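Local coordinates for protein SAM-dependent O-methyltransferase (Leptospira interrogans, PDB 2HNK) that binds S-adenosyl-L-homocysteine and probably transfers methyl groups from S-adenosylmethionine to oxygen atoms of its substrates, at residues Ile65-Phe70 / Leu153-Glu158. Residues are numbered along the deposited sequence; the frame is centred on the assembly and turned at random.
With SAH (S-adenosyl-L-homocysteine), chain O.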
ATOM      1  N   ILE C  65     -14.864  -7.847   2.158  1.00 22.69           N
ATOM      2  CA  ILE C  65     -16.140  -7.148   2.336  1.00 22.63           C
ATOM      3  C   ILE C  65     -15.971  -5.658   2.074  1.00 22.62           C
ATOM      4  O   ILE C  65     -15.141  -5.004   2.699  1.00 22.47           O
ATOM      5  CB  ILE C  65     -16.775  -7.367   3.729  1.00 22.43           C
ATOM      6  CG1 ILE C  65     -17.081  -8.849   3.964  1.00 22.50           C
ATOM      7  CG2 ILE C  65     -18.057  -6.523   3.884  1.00 22.28           C
ATOM      8  CD1 ILE C  65     -17.586  -9.153   5.370  1.00 22.54           C
ATOM      9  N   GLU C  66     -16.767  -5.143   1.142  1.00 22.80           N
ATOM     10  CA  GLU C  66     -16.828  -3.721   0.869  1.00 23.24           C
ATOM     11  C   GLU C  66     -18.068  -3.127   1.531  1.00 23.47           C
ATOM     12  O   GLU C  66     -19.188  -3.555   1.256  1.00 23.27           O
ATOM     13  CB  GLU C  66     -16.833  -3.466  -0.645  1.00 23.05           C
ATOM     14  CG  GLU C  66     -17.103  -2.016  -1.032  1.00 23.71           C
ATOM     15  CD  GLU C  66     -16.922  -1.773  -2.508  1.00 25.44           C
ATOM     16  OE1 GLU C  66     -17.931  -1.777  -3.259  1.00 25.79           O
ATOM     17  OE2 GLU C  66     -15.764  -1.609  -2.925  1.00 25.69           O
ATOM     18  N   ILE C  67     -17.848  -2.145   2.405  1.00 23.98           N
ATOM     19  CA  ILE C  67     -18.923  -1.426   3.076  1.00 24.09           C
ATOM     20  C   ILE C  67     -19.112  -0.089   2.362  1.00 24.48           C
ATOM     21  O   ILE C  67     -18.371   0.881   2.613  1.00 24.62           O
ATOM     22  CB  ILE C  67     -18.621  -1.177   4.585  1.00 24.53           C
ATOM     23  CG1 ILE C  67     -18.221  -2.475   5.312  1.00 24.84           C
ATOM     24  CG2 ILE C  67     -19.824  -0.546   5.280  1.00 23.76           C
ATOM     25  CD1 ILE C  67     -17.385  -2.236   6.545  1.00 23.43           C
ATOM     26  N   GLY C  68     -20.098  -0.041   1.472  1.00 24.08           N
ATOM     27  CA  GLY C  68     -20.336   1.140   0.650  1.00 24.08           C
ATOM     28  C   GLY C  68     -19.831   0.929  -0.758  1.00 24.26           C
ATOM     29  O   GLY C  68     -18.621   1.017  -1.027  1.00 24.29           O
ATOM     30  N   THR C  69     -20.771   0.676  -1.660  1.00 24.32           N
ATOM     31  CA  THR C  69     -20.466   0.240  -3.019  1.00 24.75           C
ATOM     32  C   THR C  69     -20.762   1.269  -4.103  1.00 25.10           C
ATOM     33  O   THR C  69     -20.011   1.364  -5.077  1.00 25.06           O
ATOM     34  CB  THR C  69     -21.176  -1.102  -3.312  1.00 24.42           C
ATOM     35  OG1 THR C  69     -20.569  -2.100  -2.492  1.00 24.77           O
ATOM     36  CG2 THR C  69     -21.053  -1.517  -4.777  1.00 24.32           C
ATOM     37  N   PHE C  70     -21.859   2.018  -3.944  1.00 25.76           N
ATOM     38  CA  PHE C  70     -22.240   3.070  -4.902  1.00 25.84           C
ATOM     39  C   PHE C  70     -22.338   2.466  -6.307  1.00 25.67           C
ATOM     40  O   PHE C  70     -22.884   1.364  -6.454  1.00 25.41           O
ATOM     41  CB  PHE C  70     -21.255   4.249  -4.805  1.00 26.29           C
ATOM     42  CG  PHE C  70     -21.692   5.502  -5.531  1.00 27.61           C
ATOM     43  CD1 PHE C  70     -23.029   5.904  -5.543  1.00 28.40           C
ATOM     44  CD2 PHE C  70     -20.750   6.297  -6.172  1.00 27.60           C
ATOM     45  CE1 PHE C  70     -23.420   7.070  -6.208  1.00 29.03           C
ATOM     46  CE2 PHE C  70     -21.134   7.461  -6.838  1.00 29.88           C
ATOM     47  CZ  PHE C  70     -22.469   7.848  -6.858  1.00 28.70           C
ATOM     48  N   LEU C 153     -13.700   0.102   3.775  1.00 23.35           N
ATOM     49  CA  LEU C 153     -14.670   0.965   4.427  1.00 23.70           C
ATOM     50  C   LEU C 153     -14.844   2.290   3.671  1.00 24.26           C
ATOM     51  O   LEU C 153     -13.952   3.147   3.676  1.00 23.93           O
ATOM     52  CB  LEU C 153     -14.277   1.226   5.892  1.00 23.58           C
ATOM     53  CG  LEU C 153     -15.128   2.232   6.684  1.00 23.63           C
ATOM     54  CD1 LEU C 153     -16.625   1.834   6.702  1.00 23.13           C
ATOM     55  CD2 LEU C 153     -14.595   2.430   8.102  1.00 23.05           C
ATOM     56  N   ASP C 154     -16.014   2.447   3.055  1.00 24.79           N
ATOM     57  CA  ASP C 154     -16.341   3.626   2.262  1.00 25.44           C
ATOM     58  C   ASP C 154     -17.843   3.945   2.301  1.00 26.03           C
ATOM     59  O   ASP C 154     -18.442   4.307   1.289  1.00 26.19           O
ATOM     60  CB  ASP C 154     -15.881   3.414   0.819  1.00 25.34           C
ATOM     61  CG  ASP C 154     -15.851   4.701   0.018  1.00 25.39           C
ATOM     62  OD1 ASP C 154     -15.813   5.801   0.617  1.00 24.73           O
ATOM     63  OD2 ASP C 154     -15.855   4.599  -1.218  1.00 24.97           O
ATOM     64  N   ALA C 155     -18.447   3.821   3.475  1.00 26.96           N
ATOM     65  CA  ALA C 155     -19.885   4.036   3.626  1.00 27.80           C
ATOM     66  C   ALA C 155     -20.181   5.383   4.289  1.00 28.18           C
ATOM     67  O   ALA C 155     -19.456   6.359   4.069  1.00 28.37           O
ATOM     68  CB  ALA C 155     -20.516   2.884   4.403  1.00 28.09           C
ATOM     69  N   ASP C 156     -21.249   5.445   5.082  1.00 28.59           N
ATOM     70  CA  ASP C 156     -21.620   6.684   5.764  1.00 28.94           C
ATOM     71  C   ASP C 156     -20.606   7.010   6.864  1.00 28.74           C
ATOM     72  O   ASP C 156     -20.352   6.200   7.753  1.00 28.80           O
ATOM     73  CB  ASP C 156     -23.062   6.625   6.290  1.00 29.21           C
ATOM     74  CG  ASP C 156     -23.304   5.450   7.213  1.00 30.58           C
ATOM     75  OD1 ASP C 156     -22.958   4.310   6.831  1.00 30.48           O
ATOM     76  OD2 ASP C 156     -23.849   5.675   8.319  1.00 32.00           O
ATOM     77  N   LYS C 157     -20.024   8.203   6.770  1.00 28.78           N
ATOM     78  CA  LYS C 157     -18.826   8.572   7.526  1.00 28.46           C
ATOM     79  C   LYS C 157     -19.081   8.702   9.019  1.00 28.78           C
ATOM     80  O   LYS C 157     -18.213   8.366   9.837  1.00 28.50           O
ATOM     81  CB  LYS C 157     -18.230   9.874   6.982  1.00 28.29           C
ATOM     82  CG  LYS C 157     -18.125   9.962   5.456  1.00 27.97           C
ATOM     83  CD  LYS C 157     -17.278   8.833   4.871  1.00 27.95           C
ATOM     84  CE  LYS C 157     -17.365   8.794   3.350  1.00 28.19           C
ATOM     85  NZ  LYS C 157     -17.038   7.445   2.818  1.00 27.99           N
ATOM     86  N   GLU C 158     -20.268   9.191   9.374  1.00 29.07           N
ATOM     87  CA  GLU C 158     -20.621   9.404  10.783  1.00 29.72           C
ATOM     88  C   GLU C 158     -20.657   8.087  11.552  1.00 29.22           C
ATOM     89  O   GLU C 158     -20.478   8.075  12.776  1.00 29.68           O
ATOM     90  CB  GLU C 158     -21.959  10.127  10.904  1.00 30.21           C
ATOM     91  CG  GLU C 158     -23.138   9.285  10.482  1.00 33.12           C
ATOM     92  CD  GLU C 158     -24.409  10.081  10.374  1.00 38.06           C
ATOM     93  OE1 GLU C 158     -24.329  11.324  10.202  1.00 40.39           O
ATOM     94  OE2 GLU C 158     -25.492   9.455  10.445  1.00 40.08           O
TER
HETATM   95  N   SAH O2003     -16.912   2.451  -3.077  1.00 47.74           N
HETATM   96  CA  SAH O2003     -17.683   3.366  -3.975  1.00 48.17           C
HETATM   97  CB  SAH O2003     -17.995   4.674  -3.248  1.00 48.45           C
HETATM   98  CG  SAH O2003     -18.908   4.512  -2.029  1.00 50.39           C
HETATM   99  SD  SAH O2003     -19.953   5.972  -1.842  1.00 53.68           S
HETATM  100  C   SAH O2003     -17.002   3.628  -5.328  1.00 47.79           C
HETATM  101  O   SAH O2003     -17.576   4.264  -6.217  1.00 47.39           O
HETATM  102  OXT SAH O2003     -15.871   3.211  -5.572  1.00 47.16           O
HETATM  103  C5' SAH O2003     -20.825   5.350  -0.380  1.00 56.41           C
HETATM  104  C4' SAH O2003     -21.957   4.367  -0.661  1.00 57.98           C
HETATM  105  O4' SAH O2003     -22.357   3.785   0.563  1.00 59.36           O
HETATM  106  C3' SAH O2003     -23.186   5.028  -1.260  1.00 58.98           C
HETATM  107  O3' SAH O2003     -23.540   4.334  -2.434  1.00 59.52           O
HETATM  108  C2' SAH O2003     -24.293   4.873  -0.236  1.00 59.66           C
HETATM  109  O2' SAH O2003     -25.505   4.504  -0.861  1.00 59.98           O
HETATM  110  C1' SAH O2003     -23.769   3.753   0.658  1.00 59.67           C
HETATM  111  N9  SAH O2003     -24.221   3.847   2.064  1.00 59.55           N
HETATM  112  C8  SAH O2003     -24.562   4.967   2.790  1.00 59.55           C
HETATM  113  N7  SAH O2003     -24.930   4.582   4.037  1.00 59.33           N
HETATM  114  C5  SAH O2003     -24.825   3.234   4.124  1.00 59.65           C
HETATM  115  C6  SAH O2003     -25.069   2.320   5.149  1.00 59.47           C
HETATM  116  N6  SAH O2003     -25.496   2.726   6.339  1.00 59.55           N
HETATM  117  N1  SAH O2003     -24.872   0.970   4.925  1.00 59.67           N
HETATM  118  C2  SAH O2003     -24.427   0.521   3.694  1.00 59.56           C
HETATM  119  N3  SAH O2003     -24.186   1.430   2.680  1.00 59.81           N
HETATM  120  C4  SAH O2003     -24.384   2.761   2.889  1.00 59.85           C
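The amino nitrogen of S-adenosyl-L-homocysteine is gripped from both segments: SAH N donates to G68 O at 3.0 Å and to D154 OD2, likewise at 3.0 Å. In D154 the CG lies anti to the backbone N (chi1 -165°), which swings the carboxylate toward the ligand, and chi2 (20°) then directs OD2 to SAH N and OD1 to K157. There NZ of K157 makes a salt bridge with D154 OD1 whose hydrogen bond is weak, and it also donates, at 2.9 Å, to A155 O, in the plane of that carbonyl. D154 OD1 further lies close to D180 OD2 and N181 OD1, a grouping consistent with the metal site of cation-dependent O-methyltransferases, although no metal is modelled here.

Backbone evidence places the two segments side by side. D154 N donates to I67 O at 2.9 Å, where the neighbouring parallel strands 63-67 and 148-153 end. This is the arrangement of a Rossmann-like class I methyltransferase, with cofactor bound at the carboxyl ends of the central strands. G68 has a positive phi (103°) and no side chain, and the segments lie 4.2 Å apart, CA to CA, at G68 and A155.

Beside this polar seam, I67 supplies the apolar contact with both branches: CG2 meets A155 CB at 3.6 Å, and CD1 reaches L153 CD1, the two larger side chains crossing at a slant. On the loop beyond G68, T69 OG1 donates to the anti lone pair of E66 OE1, while E66 OE2 shares a hydrogen bond with S74 OG. Farther along the other loop, D156 OD1 comes within 3.0 Å of SAH N6; its hydrogen bond is to Y163 OH.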